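Local coordinates for protein MHC class I antigen (Anolis carolinensis, PDB 7CPO) that probably presents short peptides at the cell surface to T cells, as the heavy chain of a class I complex with beta2-microglobulin, at residues 217-222 / 245-250; 187-192 / 205-210; 28-33 / 179-184; 49-54 / 171-176. One frame throughout, in Å; residues are numbered along the deposited sequence. Where two conformers were deposited one is given.

Interaction 1 (217-222 / 245-250)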
# COMPACT_ATOMS: atom_id res chain seq x y z
N ILE A 217 17.31 -6.03 7.58
CA ILE A 217 17.89 -5.23 8.64
C ILE A 217 17.87 -6.06 9.91
O ILE A 217 16.81 -6.54 10.33
CB ILE A 217 17.13 -3.92 8.86
CG1 ILE A 217 16.91 -3.21 7.52
CG2 ILE A 217 17.84 -3.05 9.91
CD1 ILE A 217 15.99 -2.03 7.63
N ASP A 218 19.04 -6.21 10.53
CA ASP A 218 19.14 -6.91 11.80
C ASP A 218 20.18 -6.23 12.67
O ASP A 218 21.24 -5.81 12.18
CB ASP A 218 19.50 -8.40 11.62
CG ASP A 218 18.29 -9.27 11.30
OD1 ASP A 218 18.16 -9.73 10.14
OD2 ASP A 218 17.47 -9.50 12.22
N TRP A 219 19.88 -6.12 13.95
CA TRP A 219 20.91 -5.82 14.94
C TRP A 219 21.75 -7.06 15.21
O TRP A 219 21.23 -8.16 15.41
CB TRP A 219 20.26 -5.31 16.22
CG TRP A 219 20.01 -3.86 16.17
CD1 TRP A 219 18.81 -3.23 15.98
CD2 TRP A 219 20.99 -2.83 16.32
NE1 TRP A 219 18.98 -1.88 16.00
CE2 TRP A 219 20.31 -1.60 16.21
CE3 TRP A 219 22.37 -2.82 16.55
CZ2 TRP A 219 20.97 -0.37 16.31
CZ3 TRP A 219 23.02 -1.61 16.65
CH2 TRP A 219 22.32 -0.40 16.53
N THR A 220 23.06 -6.89 15.19
CA THR A 220 23.96 -7.97 15.54
C THR A 220 24.61 -7.71 16.89
O THR A 220 24.66 -6.59 17.40
CB THR A 220 25.01 -8.19 14.44
OG1 THR A 220 25.64 -6.95 14.13
CG2 THR A 220 24.34 -8.71 13.21
N ARG A 221 25.08 -8.80 17.50
CA ARG A 221 25.78 -8.77 18.79
C ARG A 221 26.99 -9.67 18.63
O ARG A 221 26.83 -10.86 18.36
CB ARG A 221 24.87 -9.27 19.92
CG ARG A 221 25.46 -9.26 21.32
CD ARG A 221 24.37 -9.71 22.28
NE ARG A 221 24.77 -9.68 23.68
CZ ARG A 221 25.11 -10.76 24.38
NH1 ARG A 221 25.13 -11.96 23.82
NH2 ARG A 221 25.44 -10.62 25.65
N ASP A 222 28.19 -9.10 18.74
CA ASP A 222 29.42 -9.81 18.39
C ASP A 222 29.27 -10.50 17.03
O ASP A 222 29.72 -11.63 16.84
CB ASP A 222 29.82 -10.85 19.45
CG ASP A 222 30.01 -10.25 20.83
OD1 ASP A 222 30.18 -9.01 20.94
OD2 ASP A 222 30.01 -11.03 21.81
N THR A 245 12.23 2.76 7.37
CA THR A 245 11.90 1.96 8.54
C THR A 245 12.98 2.15 9.61
O THR A 245 13.98 2.84 9.39
CB THR A 245 11.75 0.48 8.18
OG1 THR A 245 11.20 -0.23 9.30
CG2 THR A 245 13.07 -0.11 7.83
N TRP A 246 12.76 1.54 10.78
CA TRP A 246 13.74 1.55 11.86
C TRP A 246 13.73 0.22 12.61
O TRP A 246 12.78 -0.55 12.56
CB TRP A 246 13.49 2.70 12.84
CG TRP A 246 12.17 2.63 13.53
CD1 TRP A 246 11.03 3.31 13.18
CD2 TRP A 246 11.84 1.88 14.70
NE1 TRP A 246 10.01 3.00 14.05
CE2 TRP A 246 10.48 2.12 14.99
CE3 TRP A 246 12.57 1.01 15.52
CZ2 TRP A 246 9.84 1.53 16.08
CZ3 TRP A 246 11.92 0.41 16.60
CH2 TRP A 246 10.57 0.68 16.86
N ARG A 247 14.83 -0.02 13.32
CA ARG A 247 14.99 -1.19 14.17
C ARG A 247 15.81 -0.80 15.39
O ARG A 247 16.85 -0.15 15.27
CB ARG A 247 15.69 -2.31 13.41
CG ARG A 247 15.45 -3.67 14.01
CD ARG A 247 16.13 -4.70 13.14
NE ARG A 247 15.90 -6.06 13.61
CZ ARG A 247 14.82 -6.79 13.33
NH1 ARG A 247 13.85 -6.28 12.58
NH2 ARG A 247 14.72 -8.04 13.79
N SER A 248 15.34 -1.24 16.56
CA SER A 248 15.90 -0.85 17.85
C SER A 248 16.29 -2.08 18.66
O SER A 248 15.79 -3.19 18.46
CB SER A 248 14.91 -0.01 18.65
OG SER A 248 13.80 -0.81 19.02
N VAL A 249 17.20 -1.85 19.60
CA VAL A 249 17.63 -2.85 20.57
C VAL A 249 17.94 -2.13 21.88
O VAL A 249 18.44 -1.00 21.89
CB VAL A 249 18.84 -3.66 20.06
CG1 VAL A 249 20.01 -2.73 19.72
CG2 VAL A 249 19.25 -4.73 21.07
N LYS A 250 17.59 -2.76 23.00
CA LYS A 250 17.97 -2.23 24.30
C LYS A 250 19.31 -2.86 24.68
O LYS A 250 19.43 -4.09 24.77
CB LYS A 250 16.91 -2.50 25.37
CG LYS A 250 17.17 -1.63 26.61
CD LYS A 250 16.14 -1.77 27.73
CE LYS A 250 15.15 -0.58 27.70
NZ LYS A 250 15.78 0.75 28.00
O HOH W 1 17.74 -7.99 14.92
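Trp219 leans from strand 217-221 toward strand 245-250 with CG anti to its own carbonyl carbon (chi1 -86°), which brings its indole edge-on to the facing backbone. NE1 of Trp219 donates to Arg247 O at 2.8 Å; the carbonyl oxygen lies in the ring plane, but the N-H comes from above the carbonyl plane rather than along a lone pair. The backbone N of Cys205 probably binds the same oxygen, so two donors probably share it. Val249 puts CG1 in the crowded position between backbone N and carbonyl carbon, and this methyl sits 3.6 Å from the centroid of the five-membered ring of Trp219, a CH-pi contact over the face. Further along, Ile217 CD1 meets Thr245 CG2 tip to tip at 3.5 Å. Arg247 runs extended past Ile217, and Ile217 O lies over one face of its guanidinium. Asp218 OD2 makes a salt bridge to Arg247 NH2 at 3.5 Å, but lies well out of the guanidinium plane, so no N-H points at it. One water accepts from Arg247 NE and Trp219 N and donates to Asp218 OD2. The strands belong to the opposed sheets of the immunoglobulin C1-set sandwich. The chemistry implies a directed indole bond inside, and an outer ion pair resting on charge and a shared water.

Interaction 2 (187-192 / 205-210)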
# COMPACT_ATOMS: atom_id res chain seq x y z
N PRO A 187 20.11 2.54 0.50
CA PRO A 187 19.69 2.85 1.87
C PRO A 187 20.65 3.82 2.55
O PRO A 187 21.86 3.82 2.31
CB PRO A 187 19.70 1.48 2.57
CG PRO A 187 19.67 0.49 1.48
CD PRO A 187 20.37 1.10 0.31
N GLU A 188 20.08 4.65 3.42
CA GLU A 188 20.79 5.64 4.21
C GLU A 188 20.59 5.23 5.67
O GLU A 188 19.48 5.36 6.20
CB GLU A 188 20.25 7.05 3.94
CG GLU A 188 20.21 7.43 2.44
CD GLU A 188 18.94 8.19 1.99
OE1 GLU A 188 18.28 8.85 2.82
OE2 GLU A 188 18.61 8.12 0.79
N VAL A 189 21.66 4.73 6.29
CA VAL A 189 21.62 4.09 7.61
C VAL A 189 22.25 5.01 8.65
O VAL A 189 23.41 5.40 8.52
CB VAL A 189 22.36 2.75 7.60
CG1 VAL A 189 22.13 2.01 8.93
CG2 VAL A 189 21.96 1.91 6.40
N LYS A 190 21.49 5.31 9.70
CA LYS A 190 21.96 6.19 10.76
C LYS A 190 21.62 5.55 12.10
O LYS A 190 20.48 5.15 12.33
CB LYS A 190 21.31 7.57 10.62
CG LYS A 190 21.51 8.51 11.79
CD LYS A 190 22.22 9.75 11.31
CE LYS A 190 22.32 10.82 12.38
NZ LYS A 190 20.99 11.39 12.67
N VAL A 191 22.61 5.43 12.97
CA VAL A 191 22.41 4.87 14.31
C VAL A 191 22.40 6.01 15.31
O VAL A 191 23.33 6.81 15.36
CB VAL A 191 23.51 3.85 14.68
CG1 VAL A 191 23.19 3.23 16.03
CG2 VAL A 191 23.65 2.77 13.62
N THR A 192 21.34 6.07 16.12
CA THR A 192 21.30 6.98 17.25
C THR A 192 21.18 6.19 18.56
O THR A 192 21.01 4.97 18.57
CB THR A 192 20.13 7.96 17.09
OG1 THR A 192 18.92 7.23 16.90
CG2 THR A 192 20.38 8.90 15.90
N CYS A 205 18.32 2.18 14.86
CA CYS A 205 18.86 2.16 13.51
C CYS A 205 17.80 2.67 12.53
O CYS A 205 16.80 1.97 12.28
CB CYS A 205 19.33 0.75 13.15
SG CYS A 205 20.08 0.70 11.55
N ARG A 206 17.99 3.88 12.01
CA ARG A 206 17.10 4.46 11.00
C ARG A 206 17.65 4.13 9.62
O ARG A 206 18.83 4.39 9.34
CB ARG A 206 16.96 5.98 11.14
CG ARG A 206 16.57 6.67 9.80
CD ARG A 206 16.97 8.16 9.66
NE ARG A 206 15.82 9.01 9.93
CZ ARG A 206 15.02 9.52 9.00
NH1 ARG A 206 15.23 9.30 7.71
NH2 ARG A 206 13.99 10.26 9.38
N VAL A 207 16.81 3.56 8.76
CA VAL A 207 17.20 3.12 7.43
C VAL A 207 16.18 3.66 6.46
O VAL A 207 15.01 3.27 6.51
CB VAL A 207 17.30 1.59 7.33
CG1 VAL A 207 17.94 1.19 6.00
CG2 VAL A 207 18.13 1.05 8.49
N GLY A 208 16.60 4.59 5.60
CA GLY A 208 15.65 5.33 4.81
C GLY A 208 16.20 5.63 3.43
O GLY A 208 17.40 5.51 3.18
N GLY A 209 15.30 6.03 2.54
CA GLY A 209 15.72 6.36 1.19
C GLY A 209 16.06 5.18 0.31
O GLY A 209 16.82 5.35 -0.64
N PHE A 210 15.53 4.00 0.60
CA PHE A 210 15.90 2.81 -0.15
C PHE A 210 14.78 2.40 -1.10
O PHE A 210 13.60 2.67 -0.86
CB PHE A 210 16.29 1.63 0.77
CG PHE A 210 15.21 1.18 1.76
CD1 PHE A 210 15.12 1.74 3.03
CD2 PHE A 210 14.33 0.15 1.44
CE1 PHE A 210 14.15 1.32 3.95
CE2 PHE A 210 13.36 -0.28 2.35
CZ PHE A 210 13.27 0.31 3.61
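Val189 and Val207 stand side by side, pointing the same way from a non-hydrogen-bonded antiparallel pair, with Val189 CG2 and Val207 CG1 4.1 Å apart. Val189 has CG1 anti to its backbone N, which brings that methyl 3.6 Å from Cys205 SG. Pro187 extends this apolar face: its ring crosses the Phe210 side chain at about a right angle and sets CG 3.6 Å from Phe210 CB. The opposite face carries Glu188, Lys190 and Arg206. Glu188 bends at chi2 (138°), folding its carboxylate back so that OE2 lies 3.4 Å from Gly209 CA, where positive phi and the pairing of Gly209 and Phe210 with Tyr243 make a G1 bulge. Four backbone hydrogen bonds join 187-192 to 205-210, among them Lys190 N to Arg206 O at 2.8 Å, in the carbonyl plane. Cys205 forms the disulfide to Cys261, the link between the two sheets of the immunoglobulin fold. On the polar face, Glu188 makes a salt bridge to Arg12 of the beta2-microglobulin chain, and Arg206 NH2 binds Phe11 O of that chain. The chemistry thus splits by face: valines and sulfur turn to the sandwich core, the Glu188 carboxylate and Arg206 guanidinium to the beta2-microglobulin chain.

Interaction 3 (28-33 / 179-184)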
# COMPACT_ATOMS: atom_id res chain seq x y z
N GLY A 28 -4.04 1.45 -9.71
CA GLY A 28 -3.26 0.47 -10.45
C GLY A 28 -1.80 0.57 -10.07
O GLY A 28 -1.25 1.66 -9.94
N TYR A 29 -1.17 -0.60 -9.89
CA TYR A 29 0.25 -0.70 -9.55
C TYR A 29 1.00 -1.61 -10.51
O TYR A 29 0.47 -2.64 -10.98
CB TYR A 29 0.45 -1.25 -8.12
CG TYR A 29 0.06 -0.30 -7.01
CD1 TYR A 29 1.03 0.45 -6.32
CD2 TYR A 29 -1.28 -0.16 -6.64
CE1 TYR A 29 0.65 1.32 -5.29
CE2 TYR A 29 -1.65 0.70 -5.61
CZ TYR A 29 -0.69 1.43 -4.95
OH TYR A 29 -1.08 2.27 -3.94
N VAL A 30 2.25 -1.25 -10.76
CA VAL A 30 3.26 -2.18 -11.23
C VAL A 30 4.31 -2.21 -10.13
O VAL A 30 4.92 -1.18 -9.83
CB VAL A 30 3.84 -1.76 -12.59
CG1 VAL A 30 4.87 -2.77 -13.05
CG2 VAL A 30 2.73 -1.63 -13.61
N ASP A 31 4.47 -3.37 -9.48
CA ASP A 31 5.48 -3.59 -8.44
C ASP A 31 5.44 -2.49 -7.38
O ASP A 31 6.44 -1.81 -7.12
CB ASP A 31 6.89 -3.64 -9.02
CG ASP A 31 7.11 -4.79 -9.91
OD1 ASP A 31 6.36 -5.78 -9.81
OD2 ASP A 31 8.06 -4.71 -10.72
N ASP A 32 4.27 -2.30 -6.79
CA ASP A 32 4.05 -1.27 -5.75
C ASP A 32 4.50 0.14 -6.18
O ASP A 32 4.64 1.02 -5.33
CB ASP A 32 4.68 -1.66 -4.39
CG ASP A 32 6.22 -1.65 -4.37
OD1 ASP A 32 6.85 -0.67 -4.84
OD2 ASP A 32 6.81 -2.63 -3.86
N GLN A 33 4.67 0.41 -7.48
CA GLN A 33 4.64 1.79 -7.99
C GLN A 33 3.25 2.06 -8.57
O GLN A 33 2.81 1.35 -9.48
CB GLN A 33 5.70 2.04 -9.07
CG GLN A 33 5.73 3.46 -9.58
CD GLN A 33 6.99 3.77 -10.41
OE1 GLN A 33 6.93 4.49 -11.42
NE2 GLN A 33 8.13 3.22 -9.98
N GLU A 179 13.13 2.63 -16.42
CA GLU A 179 14.10 3.55 -15.84
C GLU A 179 13.78 3.86 -14.38
O GLU A 179 14.69 4.02 -13.57
CB GLU A 179 14.19 4.85 -16.65
CG GLU A 179 14.16 4.65 -18.17
CD GLU A 179 12.75 4.29 -18.79
OE1 GLU A 179 11.66 4.54 -18.17
OE2 GLU A 179 12.74 3.74 -19.92
N THR A 180 12.50 3.93 -14.03
CA THR A 180 12.16 4.13 -12.63
C THR A 180 11.68 2.87 -11.94
O THR A 180 11.92 2.71 -10.73
CB THR A 180 11.11 5.25 -12.49
OG1 THR A 180 9.92 4.89 -13.19
CG2 THR A 180 11.64 6.53 -13.09
N LEU A 181 11.05 1.94 -12.66
CA LEU A 181 10.54 0.72 -12.04
C LEU A 181 11.66 -0.21 -11.59
O LEU A 181 11.50 -0.95 -10.60
CB LEU A 181 9.61 -0.02 -13.00
CG LEU A 181 8.26 0.64 -13.27
CD1 LEU A 181 7.63 0.01 -14.53
CD2 LEU A 181 7.36 0.48 -12.06
N LEU A 182 12.79 -0.21 -12.29
CA LEU A 182 13.87 -1.14 -12.02
C LEU A 182 15.11 -0.45 -11.47
O LEU A 182 16.18 -1.05 -11.44
CB LEU A 182 14.19 -1.92 -13.30
CG LEU A 182 12.91 -2.51 -13.93
CD1 LEU A 182 13.18 -3.12 -15.28
CD2 LEU A 182 12.23 -3.51 -13.01
N ARG A 183 14.98 0.79 -11.03
CA ARG A 183 16.08 1.50 -10.42
C ARG A 183 16.39 0.93 -9.04
O ARG A 183 15.61 0.17 -8.46
CB ARG A 183 15.76 2.99 -10.31
CG ARG A 183 14.86 3.33 -9.10
CD ARG A 183 14.36 4.77 -9.20
NE ARG A 183 13.78 5.26 -7.96
CZ ARG A 183 12.59 4.92 -7.48
NH1 ARG A 183 11.81 4.05 -8.13
NH2 ARG A 183 12.17 5.44 -6.34
N THR A 184 17.55 1.29 -8.51
CA THR A 184 17.87 1.01 -7.12
C THR A 184 18.30 2.31 -6.47
O THR A 184 19.03 3.10 -7.08
CB THR A 184 18.98 -0.06 -6.94
OG1 THR A 184 20.24 0.48 -7.35
CG2 THR A 184 18.69 -1.31 -7.78
O HOH W 2 10.61 -3.08 -9.34
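Leu181 O is the best-held polar atom, gripped by two hydrogen bonds: one from a water at 2.6 Å, the other from the hydroxyl of Tyr211. The water also gives a weak bond to Asp31 OD2, bridging the end of helix 178-181 to the turn opposite. That turn, Val30 to Gln33, is type I', with both Asp31 and Asp32 at positive phi, and it closes a tight hairpin: Gln33 N binds Val30 O at 2.8 Å, and Val30 N binds Gln33 O. Gln33 extends with CG anti to its backbone N (chi1 -178°), crossing Leu181 obliquely so that the amide NE2 rests 3.5 Å from Leu181 CD2. Its OE1 takes a hydrogen bond from Trp51 NE1, while Thr180 OG1, 3.5 Å from that OE1, adds at most a weak, unsettled one. The other Leu181 methyl, CD1, meets Val30 CG1 at 4.2 Å, the two side chains crossing at about a right angle. Behind the helix end, Arg183 folds back and NH1 donates to Thr180 O at 2.9 Å, with the oxygen in the guanidinium plane. Val30 also packs on Leu170 and Tyr173 of helix 152-176, and Asp31 bonds His5 and Ser6 of strand 5-14. The contact thus fits the hairpin joining strands 25-30 and 33-39 of the groove floor against helix 178-181, just where the chain leaves the peptide-binding platform for the immunoglobulin domain.

Interaction 4 (49-54 / 171-176)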
# COMPACT_ATOMS: atom_id res chain seq x y z
N VAL A 49 2.15 8.66 -13.38
CA VAL A 49 3.60 8.68 -13.61
C VAL A 49 3.84 9.06 -15.06
O VAL A 49 2.96 8.89 -15.91
CB VAL A 49 4.26 7.31 -13.29
CG1 VAL A 49 4.08 6.94 -11.84
CG2 VAL A 49 3.71 6.19 -14.19
N PRO A 50 5.03 9.58 -15.37
CA PRO A 50 5.23 10.09 -16.73
C PRO A 50 5.26 9.00 -17.79
O PRO A 50 4.90 9.26 -18.95
CB PRO A 50 6.59 10.81 -16.64
CG PRO A 50 6.77 11.11 -15.20
CD PRO A 50 6.14 9.94 -14.48
N TRP A 51 5.68 7.80 -17.45
CA TRP A 51 5.99 6.84 -18.49
C TRP A 51 4.75 6.17 -19.08
O TRP A 51 4.83 5.64 -20.19
CB TRP A 51 6.97 5.78 -17.95
CG TRP A 51 6.58 5.04 -16.67
CD1 TRP A 51 7.12 5.23 -15.42
CD2 TRP A 51 5.64 3.95 -16.54
NE1 TRP A 51 6.56 4.34 -14.52
CE2 TRP A 51 5.66 3.55 -15.18
CE3 TRP A 51 4.78 3.29 -17.43
CZ2 TRP A 51 4.84 2.52 -14.69
CZ3 TRP A 51 3.97 2.25 -16.94
CH2 TRP A 51 4.01 1.88 -15.58
N ILE A 52 3.60 6.22 -18.39
CA ILE A 52 2.42 5.53 -18.92
C ILE A 52 1.86 6.23 -20.16
O ILE A 52 1.13 5.60 -20.94
CB ILE A 52 1.35 5.36 -17.82
CG1 ILE A 52 0.18 4.49 -18.29
CG2 ILE A 52 0.85 6.72 -17.29
CD1 ILE A 52 0.57 3.18 -18.88
N SER A 53 2.23 7.49 -20.41
CA SER A 53 1.74 8.12 -21.64
C SER A 53 2.33 7.48 -22.89
O SER A 53 1.80 7.66 -23.99
CB SER A 53 2.02 9.62 -21.65
OG SER A 53 3.41 9.89 -21.67
N LYS A 54 3.40 6.70 -22.75
CA LYS A 54 3.93 5.99 -23.91
C LYS A 54 2.90 5.02 -24.50
O LYS A 54 3.06 4.59 -25.66
CB LYS A 54 5.19 5.23 -23.52
CG LYS A 54 6.36 6.10 -23.10
CD LYS A 54 7.55 5.19 -22.80
CE LYS A 54 8.71 5.96 -22.24
NZ LYS A 54 9.79 5.07 -21.77
N GLN A 171 4.04 -6.65 -19.29
CA GLN A 171 5.30 -6.63 -20.03
C GLN A 171 5.48 -5.33 -20.80
O GLN A 171 6.61 -4.84 -20.93
CB GLN A 171 5.37 -7.82 -20.97
CG GLN A 171 5.57 -9.15 -20.27
CD GLN A 171 5.08 -10.31 -21.12
OE1 GLN A 171 4.33 -10.11 -22.07
NE2 GLN A 171 5.53 -11.52 -20.79
N ARG A 172 4.40 -4.74 -21.32
CA ARG A 172 4.50 -3.43 -21.94
C ARG A 172 4.89 -2.38 -20.91
O ARG A 172 5.76 -1.54 -21.16
CB ARG A 172 3.19 -3.02 -22.61
CG ARG A 172 3.09 -3.31 -24.06
CD ARG A 172 1.70 -3.01 -24.59
NE ARG A 172 1.34 -4.03 -25.57
CZ ARG A 172 0.29 -4.84 -25.50
NH1 ARG A 172 -0.58 -4.77 -24.49
NH2 ARG A 172 0.10 -5.73 -26.47
N TYR A 173 4.24 -2.41 -19.74
CA TYR A 173 4.48 -1.39 -18.73
C TYR A 173 5.93 -1.44 -18.25
O TYR A 173 6.58 -0.40 -18.10
CB TYR A 173 3.51 -1.57 -17.57
CG TYR A 173 2.05 -1.32 -17.93
CD1 TYR A 173 1.71 -0.52 -19.02
CD2 TYR A 173 1.02 -1.89 -17.19
CE1 TYR A 173 0.36 -0.29 -19.35
CE2 TYR A 173 -0.32 -1.66 -17.51
CZ TYR A 173 -0.63 -0.86 -18.60
OH TYR A 173 -1.95 -0.63 -18.92
N LEU A 174 6.46 -2.65 -18.04
CA LEU A 174 7.81 -2.78 -17.52
C LEU A 174 8.82 -2.13 -18.45
O LEU A 174 9.76 -1.48 -17.99
CB LEU A 174 8.15 -4.25 -17.31
CG LEU A 174 7.60 -4.88 -16.03
CD1 LEU A 174 7.72 -6.38 -16.13
CD2 LEU A 174 8.37 -4.35 -14.82
N ASN A 175 8.64 -2.30 -19.76
CA ASN A 175 9.53 -1.63 -20.70
C ASN A 175 9.32 -0.12 -20.68
O ASN A 175 10.28 0.64 -20.63
CB ASN A 175 9.31 -2.18 -22.11
CG ASN A 175 10.07 -1.36 -23.15
OD1 ASN A 175 11.29 -1.34 -23.14
ND2 ASN A 175 9.35 -0.67 -24.02
N TYR A 176 8.05 0.31 -20.71
CA TYR A 176 7.73 1.73 -20.65
C TYR A 176 8.43 2.40 -19.47
O TYR A 176 9.07 3.45 -19.63
CB TYR A 176 6.22 1.94 -20.51
CG TYR A 176 5.44 1.66 -21.75
CD1 TYR A 176 6.07 1.51 -22.98
CD2 TYR A 176 4.05 1.55 -21.69
CE1 TYR A 176 5.32 1.27 -24.13
CE2 TYR A 176 3.31 1.30 -22.83
CZ TYR A 176 3.94 1.15 -24.03
OH TYR A 176 3.18 0.90 -25.15
O HOH W 3 2.28 2.73 -27.85
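The chain of 49-54 winds into a short 3-10 turn, with Lys54 N bonded to Trp51 O at 3.1 Å, beside the last full turn of helix 152-176, where Tyr176 N binds Arg172 O. The backbones come closest at Trp51 and Tyr176, whose CA atoms are 5.8 Å apart. Lys54 CB lies over the middle of the Tyr176 ring, 3.9 Å from the centroid and 12° off the normal, a CH-pi contact, while Arg172 O covers the opposite face toward the rim. Lys54 then slides past Tyr176 in extended form, its CG anti to the carbonyl carbon, and its NZ donates a hydrogen bond to Tyr176 O at 2.8 Å, in the carbonyl plane and on a lone pair. An ammonium at the C-terminal end of a helix probably also eases the partial negative charge of the dipole there. Trp51 has CG in the crowded position (chi1 54°); its side chain runs across those of Tyr173 and Tyr176 at about a right angle, with CE3 3.7 Å from Tyr176 CB and CZ3 3.9 Å from Tyr173 CB. Ile52 lies alongside Tyr173 and touches CE1 with CD1 at 3.5 Å. The Tyr173 hydroxyl bonds Tyr62 OH and the bound peptide's backbone, consistent with pocket A of class I molecules. The contact thus lies between the loop preceding helix 62-87 and the C-terminal end of helix 152-176, with Tyr173 packing on Met7 and Phe35 of the floor.

From the N terminus, interaction 3 opens first, at the hairpin 28-33, and closes only at 179-184, so its loop takes in most of the peptide-binding platform. Interaction 4 is nested inside that loop, running from 49-54 to 171-176; the two touch, their centres about 10 Å apart, and together tie the floor hairpin and the loop before helix 62-87 to the end of helix 152-176 and to helix 178-181. Past that junction the chain enters the immunoglobulin domain. There interaction 2 closes a short hairpin, 187-192 with 205-210, before interaction 1 opens at 217-222 and returns at 245-250 to bridge the two sheets. Interactions 2 and 1 meet through neighbouring strands 201-210 and 243-251. None of the loops cross.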